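Local coordinates for 6-phosphogluconate dehydrogenase, NAD-binding (Mycolicibacterium smegmatis MC2 155, PDB 6SMT), which reduces imines to amines with S-enantioselectivity, with NADPH bound as cofactor, at residues R108-L113 against G119-G124; E151-L156 against G160-V165; S246-L251 against A267-V272; D273-A278 against A289-T294. All coordinates share one frame; numbering follows the deposited sequence. Where two conformers were deposited one is given.

Interaction 1: R108-L113 against G119-G124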
loop_
_atom_site.group_PDB
_atom_site.type_symbol
_atom_site.label_atom_id
_atom_site.label_comp_id
_atom_site.label_asym_id
_atom_site.label_seq_id
_atom_site.Cartn_x
_atom_site.Cartn_y
_atom_site.Cartn_z
ATOM N N ARG B 108 -0.731 -14.920 24.088
ATOM C CA ARG B 108 -0.582 -15.046 25.575
ATOM C C ARG B 108 -1.278 -16.309 26.067
ATOM O O ARG B 108 -0.746 -16.978 26.934
ATOM C CB ARG B 108 -1.156 -13.788 26.222
ATOM C CG ARG B 108 -0.421 -12.482 25.939
ATOM C CD ARG B 108 -1.166 -11.227 26.480
ATOM N NE ARG B 108 -0.545 -10.016 26.008
ATOM C CZ ARG B 108 -1.077 -9.153 25.260
ATOM N NH1 ARG B 108 -2.402 -9.155 25.023
ATOM N NH2 ARG B 108 -0.314 -8.149 24.874
ATOM N N ARG B 109 -2.402 -16.662 25.501
ATOM C CA ARG B 109 -3.121 -17.880 25.903
ATOM C C ARG B 109 -2.274 -19.073 25.582
ATOM O O ARG B 109 -2.153 -20.010 26.409
ATOM C CB ARG B 109 -4.454 -17.954 25.173
ATOM C CG ARG B 109 -5.351 -19.082 25.670
ATOM C CD ARG B 109 -6.501 -19.403 24.766
ATOM N NE ARG B 109 -7.416 -18.323 24.587
ATOM C CZ ARG B 109 -8.554 -18.470 23.930
ATOM N NH1 ARG B 109 -8.891 -19.648 23.415
ATOM N NH2 ARG B 109 -9.361 -17.440 23.768
ATOM N N THR B 110 -1.741 -19.127 24.376
ATOM C CA THR B 110 -0.909 -20.267 23.988
ATOM C C THR B 110 0.355 -20.336 24.874
ATOM O O THR B 110 0.771 -21.435 25.248
ATOM C CB THR B 110 -0.558 -20.161 22.476
ATOM O OG1 THR B 110 -1.783 -20.221 21.723
ATOM C CG2 THR B 110 0.357 -21.271 22.050
ATOM N N ALA B 111 0.966 -19.209 25.234
ATOM C CA ALA B 111 2.122 -19.197 26.132
ATOM C C ALA B 111 1.783 -19.911 27.441
ATOM O O ALA B 111 2.559 -20.731 27.896
ATOM C CB ALA B 111 2.545 -17.783 26.371
ATOM N N LYS B 112 0.577 -19.649 27.946
ATOM C CA LYS B 112 0.206 -20.258 29.225
ATOM C C LYS B 112 -0.107 -21.727 29.016
ATOM O O LYS B 112 0.273 -22.553 29.930
ATOM C CB LYS B 112 -0.967 -19.530 29.857
ATOM C CG LYS B 112 -0.611 -18.152 30.410
ATOM C CD LYS B 112 -1.697 -17.479 31.195
ATOM C CE LYS B 112 -1.355 -16.062 31.622
ATOM N NZ LYS B 112 -1.539 -15.102 30.495
ATOM N N LEU B 113 -0.702 -22.137 27.924
ATOM C CA LEU B 113 -0.906 -23.581 27.646
ATOM C C LEU B 113 0.410 -24.325 27.626
ATOM O O LEU B 113 0.546 -25.424 28.202
ATOM C CB LEU B 113 -1.672 -23.813 26.347
ATOM C CG LEU B 113 -3.101 -23.281 26.338
ATOM C CD1 LEU B 113 -3.776 -23.507 24.993
ATOM C CD2 LEU B 113 -3.911 -23.930 27.471
ATOM N N GLY B 119 6.625 -26.641 29.310
ATOM C CA GLY B 119 7.414 -26.105 28.176
ATOM C C GLY B 119 7.702 -24.624 28.357
ATOM O O GLY B 119 7.179 -23.954 29.295
ATOM N N ARG B 120 8.490 -24.092 27.436
ATOM C CA ARG B 120 8.914 -22.665 27.294
ATOM C C ARG B 120 8.250 -22.201 25.985
ATOM O O ARG B 120 8.026 -23.083 25.111
ATOM C CB ARG B 120 10.449 -22.694 27.339
ATOM C CG ARG B 120 10.992 -22.941 28.757
ATOM C CD ARG B 120 12.483 -22.746 28.902
ATOM N NE ARG B 120 13.188 -23.638 28.026
ATOM C CZ ARG B 120 14.458 -23.514 27.679
ATOM N NH1 ARG B 120 15.146 -22.485 28.115
ATOM N NH2 ARG B 120 15.020 -24.408 26.893
ATOM N N TYR B 121 7.882 -20.926 25.895
ATOM C CA TYR B 121 7.208 -20.449 24.665
ATOM C C TYR B 121 7.798 -19.150 24.218
ATOM O O TYR B 121 7.973 -18.229 25.025
ATOM C CB TYR B 121 5.707 -20.262 24.928
ATOM C CG TYR B 121 4.911 -19.887 23.705
ATOM C CD1 TYR B 121 4.624 -20.806 22.731
ATOM C CD2 TYR B 121 4.434 -18.627 23.545
ATOM C CE1 TYR B 121 3.871 -20.474 21.640
ATOM C CE2 TYR B 121 3.642 -18.273 22.470
ATOM C CZ TYR B 121 3.414 -19.182 21.460
ATOM O OH TYR B 121 2.642 -18.873 20.359
ATOM N N LEU B 122 8.015 -19.027 22.915
ATOM C CA LEU B 122 8.170 -17.714 22.259
ATOM C C LEU B 122 7.015 -17.581 21.293
ATOM O O LEU B 122 6.645 -18.574 20.642
ATOM C CB LEU B 122 9.474 -17.517 21.496
ATOM C CG LEU B 122 10.700 -17.587 22.341
ATOM C CD1 LEU B 122 11.939 -17.621 21.429
ATOM C CD2 LEU B 122 10.776 -16.401 23.272
ATOM N N ASP B 123 6.489 -16.393 21.064
ATOM C CA ASP B 123 5.554 -16.141 19.961
ATOM C C ASP B 123 6.309 -15.447 18.850
ATOM O O ASP B 123 7.183 -14.597 19.118
ATOM C CB ASP B 123 4.389 -15.240 20.400
ATOM C CG ASP B 123 3.243 -15.380 19.380
ATOM O OD1 ASP B 123 2.778 -16.546 19.178
ATOM O OD2 ASP B 123 2.896 -14.350 18.674
ATOM N N GLY B 124 6.044 -15.808 17.609
ATOM C CA GLY B 124 6.702 -15.171 16.476
ATOM C C GLY B 124 5.735 -14.870 15.353
ATOM O O GLY B 124 4.636 -15.392 15.325
#

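Interaction 2: E151-L156 against G160-V165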
loop_
_atom_site.group_PDB
_atom_site.type_symbol
_atom_site.label_atom_id
_atom_site.label_comp_id
_atom_site.label_asym_id
_atom_site.label_seq_id
_atom_site.Cartn_x
_atom_site.Cartn_y
_atom_site.Cartn_z
ATOM N N GLU B 151 18.794 -18.130 23.400
ATOM C CA GLU B 151 19.096 -19.590 23.429
ATOM C C GLU B 151 18.914 -20.178 22.037
ATOM O O GLU B 151 19.696 -21.070 21.626
ATOM C CB GLU B 151 18.263 -20.331 24.457
ATOM C CG GLU B 151 18.376 -21.846 24.419
ATOM C CD GLU B 151 17.605 -22.570 25.520
ATOM O OE1 GLU B 151 17.135 -21.887 26.488
ATOM O OE2 GLU B 151 17.491 -23.801 25.401
ATOM N N HIS B 152 17.876 -19.751 21.287
ATOM C CA HIS B 152 17.448 -20.390 20.019
ATOM C C HIS B 152 17.817 -19.551 18.793
ATOM O O HIS B 152 17.612 -20.014 17.712
ATOM C CB HIS B 152 15.929 -20.653 20.050
ATOM C CG HIS B 152 15.633 -21.657 21.099
ATOM N ND1 HIS B 152 16.087 -22.997 20.963
ATOM C CD2 HIS B 152 14.983 -21.586 22.294
ATOM C CE1 HIS B 152 15.741 -23.645 22.095
ATOM N NE2 HIS B 152 15.035 -22.816 22.880
ATOM N N ARG B 153 18.382 -18.375 18.965
ATOM C CA ARG B 153 18.631 -17.382 17.882
ATOM C C ARG B 153 19.553 -18.017 16.864
ATOM O O ARG B 153 19.357 -17.710 15.700
ATOM C CB ARG B 153 19.308 -16.137 18.511
ATOM C CG ARG B 153 19.544 -15.004 17.530
ATOM C CD ARG B 153 20.407 -13.895 18.094
ATOM N NE ARG B 153 19.883 -12.612 17.632
ATOM C CZ ARG B 153 19.800 -12.244 16.354
ATOM N NH1 ARG B 153 20.275 -13.013 15.401
ATOM N NH2 ARG B 153 19.256 -11.080 16.022
ATOM N N GLY B 154 20.480 -18.885 17.241
ATOM C CA GLY B 154 21.446 -19.480 16.294
ATOM C C GLY B 154 20.764 -20.410 15.299
ATOM O O GLY B 154 21.079 -20.362 14.104
ATOM N N VAL B 155 19.815 -21.211 15.718
ATOM C CA VAL B 155 18.950 -21.998 14.801
ATOM C C VAL B 155 18.073 -21.029 14.023
ATOM O O VAL B 155 17.923 -21.128 12.798
ATOM C CB VAL B 155 18.169 -23.047 15.578
ATOM C CG1 VAL B 155 16.996 -23.593 14.804
ATOM C CG2 VAL B 155 19.152 -24.115 16.008
ATOM N N LEU B 156 17.417 -20.104 14.712
ATOM C CA LEU B 156 16.376 -19.280 14.050
ATOM C C LEU B 156 17.047 -18.409 12.974
ATOM O O LEU B 156 16.367 -17.999 12.038
ATOM C CB LEU B 156 15.679 -18.442 15.125
ATOM C CG LEU B 156 14.761 -19.210 16.098
ATOM C CD1 LEU B 156 14.343 -18.373 17.253
ATOM C CD2 LEU B 156 13.573 -19.840 15.428
ATOM N N GLY B 160 16.003 -16.142 8.516
ATOM C CA GLY B 160 15.814 -14.738 8.125
ATOM C C GLY B 160 16.375 -13.771 9.142
ATOM O O GLY B 160 17.049 -14.187 10.086
ATOM N N GLN B 161 16.185 -12.501 8.934
ATOM C CA GLN B 161 16.500 -11.470 9.907
ATOM C C GLN B 161 15.484 -11.508 11.040
ATOM O O GLN B 161 14.280 -11.697 10.759
ATOM C CB GLN B 161 16.497 -10.062 9.296
ATOM C CG GLN B 161 17.494 -9.991 8.149
ATOM C CD GLN B 161 17.951 -8.602 7.811
ATOM O OE1 GLN B 161 18.433 -7.874 8.693
ATOM N NE2 GLN B 161 17.901 -8.299 6.524
ATOM N N LEU B 162 15.988 -11.558 12.255
ATOM C CA LEU B 162 15.150 -11.715 13.448
ATOM C C LEU B 162 15.092 -10.452 14.261
ATOM O O LEU B 162 16.091 -9.678 14.378
ATOM C CB LEU B 162 15.719 -12.849 14.298
ATOM C CG LEU B 162 16.155 -14.118 13.605
ATOM C CD1 LEU B 162 16.706 -15.036 14.681
ATOM C CD2 LEU B 162 15.063 -14.763 12.795
ATOM N N THR B 163 13.927 -10.148 14.822
ATOM C CA THR B 163 13.786 -9.006 15.737
ATOM C C THR B 163 13.039 -9.455 16.979
ATOM O O THR B 163 11.905 -9.932 16.803
ATOM C CB THR B 163 12.997 -7.812 15.150
ATOM O OG1 THR B 163 13.605 -7.438 13.909
ATOM C CG2 THR B 163 13.024 -6.616 16.088
ATOM N N TRP B 164 13.649 -9.309 18.154
ATOM C CA TRP B 164 12.957 -9.522 19.431
ATOM C C TRP B 164 12.337 -8.215 19.836
ATOM O O TRP B 164 13.045 -7.187 19.979
ATOM C CB TRP B 164 13.918 -10.142 20.447
ATOM C CG TRP B 164 13.296 -10.302 21.801
ATOM C CD1 TRP B 164 12.584 -11.382 22.187
ATOM C CD2 TRP B 164 13.399 -9.426 22.926
ATOM N NE1 TRP B 164 12.217 -11.252 23.491
ATOM C CE2 TRP B 164 12.723 -10.058 23.980
ATOM C CE3 TRP B 164 14.006 -8.189 23.119
ATOM C CZ2 TRP B 164 12.643 -9.498 25.260
ATOM C CZ3 TRP B 164 13.858 -7.594 24.365
ATOM C CH2 TRP B 164 13.155 -8.231 25.393
ATOM N N VAL B 165 11.004 -8.225 20.070
ATOM C CA VAL B 165 10.275 -6.959 20.329
ATOM C C VAL B 165 9.873 -6.804 21.773
ATOM O O VAL B 165 9.255 -5.774 22.110
ATOM C CB VAL B 165 9.075 -6.793 19.360
ATOM C CG1 VAL B 165 9.563 -6.778 17.940
ATOM C CG2 VAL B 165 8.016 -7.863 19.553
HETATM O O HOH W 1 18.840 -11.494 12.667
#

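Interaction 3: S246-L251 against A267-V272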
loop_
_atom_site.group_PDB
_atom_site.type_symbol
_atom_site.label_atom_id
_atom_site.label_comp_id
_atom_site.label_asym_id
_atom_site.label_seq_id
_atom_site.Cartn_x
_atom_site.Cartn_y
_atom_site.Cartn_z
ATOM N N SER B 246 -11.548 15.856 -2.902
ATOM C CA SER B 246 -11.959 15.913 -4.283
ATOM C C SER B 246 -11.506 14.672 -5.034
ATOM O O SER B 246 -12.268 14.009 -5.728
ATOM C CB SER B 246 -11.318 17.129 -4.913
ATOM O OG SER B 246 -11.557 17.133 -6.291
ATOM N N SER B 247 -10.237 14.288 -4.836
ATOM C CA SER B 247 -9.681 13.162 -5.581
ATOM C C SER B 247 -10.417 11.850 -5.341
ATOM O O SER B 247 -10.756 11.105 -6.277
ATOM C CB SER B 247 -8.190 13.039 -5.267
ATOM O OG SER B 247 -7.654 12.019 -6.138
ATOM N N VAL B 248 -10.684 11.553 -4.078
ATOM C CA VAL B 248 -11.304 10.261 -3.745
ATOM C C VAL B 248 -12.689 10.138 -4.394
ATOM O O VAL B 248 -13.032 9.011 -4.806
ATOM C CB VAL B 248 -11.344 10.027 -2.225
ATOM C CG1 VAL B 248 -12.364 10.910 -1.532
ATOM C CG2 VAL B 248 -11.531 8.545 -1.901
ATOM N N ARG B 249 -13.404 11.247 -4.547
ATOM C CA ARG B 249 -14.688 11.172 -5.289
ATOM C C ARG B 249 -14.526 10.697 -6.717
ATOM O O ARG B 249 -15.320 9.897 -7.239
ATOM C CB ARG B 249 -15.389 12.522 -5.194
ATOM C CG ARG B 249 -15.955 12.770 -3.820
ATOM C CD ARG B 249 -16.473 14.164 -3.664
ATOM N NE ARG B 249 -17.205 14.206 -2.421
ATOM C CZ ARG B 249 -16.774 14.132 -1.153
ATOM N NH1 ARG B 249 -15.496 13.907 -0.766
ATOM N NH2 ARG B 249 -17.758 14.122 -0.254
ATOM N N HIS B 250 -13.442 11.191 -7.383
ATOM C CA HIS B 250 -13.122 10.749 -8.747
ATOM C C HIS B 250 -12.866 9.267 -8.829
ATOM O O HIS B 250 -13.336 8.570 -9.706
ATOM C CB HIS B 250 -11.944 11.549 -9.274
ATOM C CG HIS B 250 -12.036 12.986 -9.172
ATOM N ND1 HIS B 250 -10.911 13.776 -9.041
ATOM C CD2 HIS B 250 -13.095 13.837 -9.087
ATOM C CE1 HIS B 250 -11.276 15.006 -8.874
ATOM N NE2 HIS B 250 -12.654 15.091 -8.917
ATOM N N LEU B 251 -12.046 8.771 -7.846
ATOM C CA LEU B 251 -11.712 7.368 -7.767
ATOM C C LEU B 251 -12.957 6.508 -7.620
ATOM O O LEU B 251 -13.020 5.467 -8.273
ATOM C CB LEU B 251 -10.672 7.140 -6.670
ATOM C CG LEU B 251 -9.423 8.057 -6.704
ATOM C CD1 LEU B 251 -8.502 7.675 -5.548
ATOM C CD2 LEU B 251 -8.660 7.879 -8.009
ATOM N N ALA B 267 -14.933 3.864 2.398
ATOM C CA ALA B 267 -14.573 3.937 3.806
ATOM C C ALA B 267 -13.552 5.048 4.033
ATOM O O ALA B 267 -13.692 5.887 4.929
ATOM C CB ALA B 267 -14.077 2.613 4.345
ATOM N N PHE B 268 -12.565 5.145 3.124
ATOM C CA PHE B 268 -11.577 6.221 3.244
ATOM C C PHE B 268 -12.213 7.603 3.092
ATOM O O PHE B 268 -11.881 8.522 3.827
ATOM C CB PHE B 268 -10.458 5.979 2.208
ATOM C CG PHE B 268 -9.280 6.907 2.359
ATOM C CD1 PHE B 268 -8.466 6.896 3.484
ATOM C CD2 PHE B 268 -8.984 7.780 1.323
ATOM C CE1 PHE B 268 -7.394 7.763 3.594
ATOM C CE2 PHE B 268 -7.888 8.610 1.437
ATOM C CZ PHE B 268 -7.110 8.603 2.539
ATOM N N ARG B 269 -13.082 7.743 2.132
ATOM C CA ARG B 269 -13.801 9.015 1.943
ATOM C C ARG B 269 -14.484 9.438 3.232
ATOM O O ARG B 269 -14.440 10.618 3.604
ATOM C CB ARG B 269 -14.781 8.912 0.796
ATOM C CG ARG B 269 -15.505 10.229 0.577
ATOM C CD ARG B 269 -16.599 10.142 -0.475
ATOM N NE ARG B 269 -17.576 9.174 -0.012
ATOM C CZ ARG B 269 -18.744 9.592 0.519
ATOM N NH1 ARG B 269 -18.961 10.898 0.639
ATOM N NH2 ARG B 269 -19.641 8.716 0.947
ATOM N N GLY B 270 -15.143 8.485 3.889
ATOM C CA GLY B 270 -15.799 8.921 5.135
ATOM C C GLY B 270 -14.881 9.549 6.119
ATOM O O GLY B 270 -15.202 10.603 6.716
ATOM N N TYR B 271 -13.630 9.075 6.255
ATOM C CA TYR B 271 -12.658 9.666 7.143
ATOM C C TYR B 271 -12.229 11.045 6.620
ATOM O O TYR B 271 -12.019 11.964 7.384
ATOM C CB TYR B 271 -11.428 8.785 7.324
ATOM C CG TYR B 271 -11.714 7.347 7.667
ATOM C CD1 TYR B 271 -12.646 6.944 8.614
ATOM C CD2 TYR B 271 -11.040 6.338 7.027
ATOM C CE1 TYR B 271 -12.892 5.593 8.866
ATOM C CE2 TYR B 271 -11.231 4.997 7.297
ATOM C CZ TYR B 271 -12.192 4.621 8.221
ATOM O OH TYR B 271 -12.412 3.285 8.466
ATOM N N VAL B 272 -11.931 11.111 5.326
ATOM C CA VAL B 272 -11.536 12.389 4.692
ATOM C C VAL B 272 -12.612 13.459 4.887
ATOM O O VAL B 272 -12.290 14.549 5.337
ATOM C CB VAL B 272 -11.221 12.126 3.210
ATOM C CG1 VAL B 272 -11.023 13.454 2.506
ATOM C CG2 VAL B 272 -10.012 11.249 3.054
#

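Interaction 4: D273-A278 against A289-T294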
loop_
_atom_site.group_PDB
_atom_site.type_symbol
_atom_site.label_atom_id
_atom_site.label_comp_id
_atom_site.label_asym_id
_atom_site.label_seq_id
_atom_site.Cartn_x
_atom_site.Cartn_y
_atom_site.Cartn_z
ATOM N N ASP B 273 -13.844 13.099 4.625
ATOM C CA ASP B 273 -14.933 14.064 4.752
ATOM C C ASP B 273 -15.083 14.476 6.232
ATOM O O ASP B 273 -15.426 15.657 6.464
ATOM C CB ASP B 273 -16.207 13.498 4.187
ATOM C CG ASP B 273 -16.274 13.422 2.683
ATOM O OD1 ASP B 273 -15.371 14.049 2.032
ATOM O OD2 ASP B 273 -17.253 12.778 2.181
ATOM N N ALA B 274 -14.985 13.551 7.158
ATOM C CA ALA B 274 -15.067 13.935 8.564
ATOM C C ALA B 274 -13.950 14.879 8.952
ATOM O O ALA B 274 -14.141 15.785 9.741
ATOM C CB ALA B 274 -15.064 12.705 9.370
ATOM N N THR B 275 -12.736 14.726 8.354
ATOM C CA THR B 275 -11.637 15.600 8.663
ATOM C C THR B 275 -11.911 17.024 8.129
ATOM O O THR B 275 -11.580 18.003 8.795
ATOM C CB THR B 275 -10.364 15.016 8.024
ATOM O OG1 THR B 275 -10.123 13.702 8.545
ATOM C CG2 THR B 275 -9.130 15.823 8.338
ATOM N N VAL B 276 -12.461 17.135 6.939
ATOM C CA VAL B 276 -12.893 18.433 6.370
ATOM C C VAL B 276 -13.924 19.032 7.329
ATOM O O VAL B 276 -13.805 20.246 7.667
ATOM C CB VAL B 276 -13.450 18.256 4.961
ATOM C CG1 VAL B 276 -14.083 19.559 4.442
ATOM C CG2 VAL B 276 -12.333 17.799 4.043
ATOM N N ALA B 277 -14.907 18.233 7.704
ATOM C CA ALA B 277 -16.031 18.764 8.531
ATOM C C ALA B 277 -15.501 19.227 9.877
ATOM O O ALA B 277 -16.145 20.192 10.469
ATOM C CB ALA B 277 -17.100 17.739 8.622
ATOM N N ALA B 278 -14.421 18.685 10.400
ATOM C CA ALA B 278 -13.788 19.045 11.672
ATOM C C ALA B 278 -12.975 20.322 11.530
ATOM O O ALA B 278 -12.381 20.736 12.527
ATOM C CB ALA B 278 -12.972 17.927 12.177
ATOM N N ALA B 289 -6.386 10.028 9.644
ATOM C CA ALA B 289 -6.587 8.814 10.441
ATOM C C ALA B 289 -7.172 9.159 11.819
ATOM O O ALA B 289 -7.831 8.262 12.416
ATOM C CB ALA B 289 -5.291 8.084 10.548
ATOM N N SER B 290 -6.989 10.369 12.342
ATOM C CA SER B 290 -7.671 10.702 13.607
ATOM C C SER B 290 -9.156 10.357 13.532
ATOM O O SER B 290 -9.693 9.897 14.572
ATOM C CB SER B 290 -7.503 12.155 13.920
ATOM O OG SER B 290 -6.115 12.403 14.122
ATOM N N GLU B 291 -9.838 10.656 12.431
ATOM C CA GLU B 291 -11.276 10.471 12.240
ATOM C C GLU B 291 -11.662 9.002 12.155
ATOM O O GLU B 291 -12.849 8.696 12.052
ATOM C CB GLU B 291 -11.831 11.273 11.074
ATOM C CG GLU B 291 -11.714 12.758 11.376
ATOM C CD GLU B 291 -12.600 13.233 12.543
ATOM O OE1 GLU B 291 -13.671 12.611 12.791
ATOM O OE2 GLU B 291 -12.272 14.292 13.090
ATOM N N MET B 292 -10.722 8.076 12.286
ATOM C CA MET B 292 -11.025 6.639 12.323
ATOM C C MET B 292 -11.447 6.258 13.742
ATOM O O MET B 292 -11.928 5.123 13.824
ATOM C CB MET B 292 -9.808 5.840 11.869
ATOM C CG MET B 292 -9.428 6.150 10.398
ATOM S SD MET B 292 -7.924 5.200 9.975
ATOM C CE MET B 292 -7.622 5.766 8.308
ATOM N N THR B 293 -11.241 7.084 14.739
ATOM C CA THR B 293 -11.673 6.686 16.120
ATOM C C THR B 293 -13.171 6.433 16.130
ATOM O O THR B 293 -13.949 7.156 15.423
ATOM C CB THR B 293 -11.202 7.749 17.106
ATOM O OG1 THR B 293 -11.419 7.163 18.396
ATOM C CG2 THR B 293 -11.967 9.042 16.959
ATOM N N THR B 294 -13.589 5.471 16.958
ATOM C CA THR B 294 -15.033 5.304 17.336
ATOM C C THR B 294 -15.243 5.672 18.815
ATOM O O THR B 294 -16.407 5.430 19.304
ATOM C CB THR B 294 -15.513 3.882 17.047
ATOM O OG1 THR B 294 -14.787 3.057 17.945
ATOM C CG2 THR B 294 -15.297 3.518 15.572
#

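Interaction 1: R108-L113 against G119-G124
The ring of Tyr121 on strand 120-126 packs against Ala111 and Thr110 of helix 104-116. The CB of Tyr121 points at the helix. Its CG is anti to the backbone N (chi1 -175°), and this lays the ring in the gap between strand and helix. Ala111 meets the part of the ring near CB. Ala111 CB is 3.5 Å from Tyr121 CD2. The backbone comes equally near, with Ala111 CA also 3.5 Å from Tyr121 CD2. The Ala111 N sits 3.9 Å above the plane of the Tyr121 ring, toward the rim. One ring face is therefore covered by the helix backbone itself, a close fit consistent with the small side chain of alanine. The two CA atoms, of Ala111 and Tyr121, are 5.4 Å apart.

Thr110 takes the phenol end, crossing the tyrosine obliquely. Thr110 CG2 lies 3.6 Å from Tyr121 CE1 and 3.7 Å from Tyr121 OH. The methyl lies anti to the backbone N, while OG1 (chi1 -62°) sits beside it. The two branches are thus divided. The methyl serves the ring, and the hydroxyl hydrogen-bonds with Asp81 and His77 of helix 77-87 and with Arg106 O.

The Tyr121 OH donates to Asp123 OD1 at 2.6 Å, on the lone pair facing away from the other carboxylate oxygen. Asp123 is two residues further along the same strand, and this bond fixes the far end of the ring. The pairing is that of a beta-alpha-beta unit, strand 95-98, helix 104-116 and strand 120-126, in the Rossmann-type NAD(P)-binding domain.

Interaction 2: E151-L156 against G160-V165
Leu162 on strand 161-164 fits against Leu156 and Arg153 of helix 146-156. This is the second half of a beta-alpha-beta unit that starts with strand 139-143, at one margin of the sheet of the nucleotide-binding domain.

The apolar part centres on Leu162, whose CB points at the helix. Leu162 CD1 is 3.6 Å from Leu156 CB. Leu162 CD2 is turned to the last turn of the helix and lies 3.6 Å from Leu156 O. Phe142 of the neighbouring strand 139-143 touches both leucines. Phe149, one turn before Arg153, also touches Leu162.

The aliphatic stem of Arg153 adds to this patch. Arg153 and Leu162 run past each other in opposite directions, with Arg153 CG 4.0 Å from Leu162 CD1. The same methyl lies over one guanidinium face, toward its rim. The Arg153 CG is anti to the backbone N (chi1 -176°), and a bend at chi3 brings the head alongside the strand.

The polar part runs mostly outside the two segments or through water. Arg153 NH1 forms a salt bridge with Asp157, just beyond the helix. Leu162 N donates to a water at 2.9 Å, and that water accepts a weak bond from Arg153 NH2 at 3.4 Å.

Interaction 3: S246-L251 against A267-V272
Val248 of helix 241-257 packs against Arg269 and Phe268 of helix 263-280. The two helix segments run antiparallel at 161°, with axes 9.9 Å apart.

Apolar contacts use both methyls of Val248. Val248 CG1 lies 3.8 Å from Arg269 CG, against the stem of the arginine. Val248 CG2 reaches the edge of the Phe268 ring, near its plane, 4.2 Å from Phe268 CD2. The valine has chi1 72°, which sets CG1 between the backbone N and the carbonyl carbon and sends CG2 toward the phenylalanine. Val248 and Arg269 each have a second deposited conformer, so these details hold for one of them.

The charged contact brings two arginines close together. Arg249 NH2 is 3.6 Å from Arg269 NH1 and lies in the plane of the Arg269 guanidinium, at its edge. The two guanidinium planes stand 84° apart. Over one face of the Arg249 group lies Arg269 CD. Asp273, one turn after Arg269, forms a salt bridge with each arginine through a different oxygen, which would offset their like charges.

Tyr271 and Phe268 also touch the second subunit. The arrangement is an antiparallel helix pair in the all-helical C-terminal domain of this reductive aminase-like family.

Interaction 4: D273-A278 against A289-T294
Glu291 bends back on helix 263-280 because both chi1 and chi2 are near -66°. The first places CG beside the backbone N. The second folds the chain, and the carboxylate then lies along the helix surface. On the facing side, Thr275 has chi1 -59°, which sets OG1 beside its own backbone N, where Glu291 CG meets it.

That contact is the shortest of the set, with Thr275 OG1 3.4 Å from Glu291 CG. The two side chains meet at a slant. The threonine hydroxyl is hydrogen-bonded to Tyr271 O, one turn back; toward Glu291 it meets the CG methylene, not the carboxylate. Glu291 CG also lies 3.7 Å from Thr275 N.

The carboxylate is shared between two alanine methyls. OE1 of Glu291 is 3.7 Å from Ala274 CB, and its OE2 is 3.8 Å from Ala278 CB. The two alanines stand one turn apart, four residues along the helix.

Here the C-terminal part of the last long helix of the C-terminal domain is met by the chain that follows it. Residues 289-292 belong to a 3-10 segment that begins earlier in the chain, with Met292 N bonded to Ala289 O at 2.9 Å. The helix itself has a wider pi-type turn at 276-278.

Met292 and Thr294 make backbone hydrogen bonds to the second subunit. Met292 packs on Gly188 of that subunit, and Thr293 on its Gly259.

How the interactions relate
The four contacts follow one another along the chain, and none nests in or crosses another. Interaction 1 closes the short turn between helix 104-116 and strand 120-126. Interaction 2 does the same between helix 146-156 and strand 161-164. Both include a strand of the same sheet of the nucleotide-binding domain, and the Arg120-Glu151 salt bridge joins them. The chain then passes through helices 171-199 and 204-231. Interaction 3 closes the turn between helices 241-257 and 263-280. Interaction 4 ties the end of that second helix to the chain after it. These two share helix 263-280 and meet where Tyr271 packs on Met292, and both touch the second subunit.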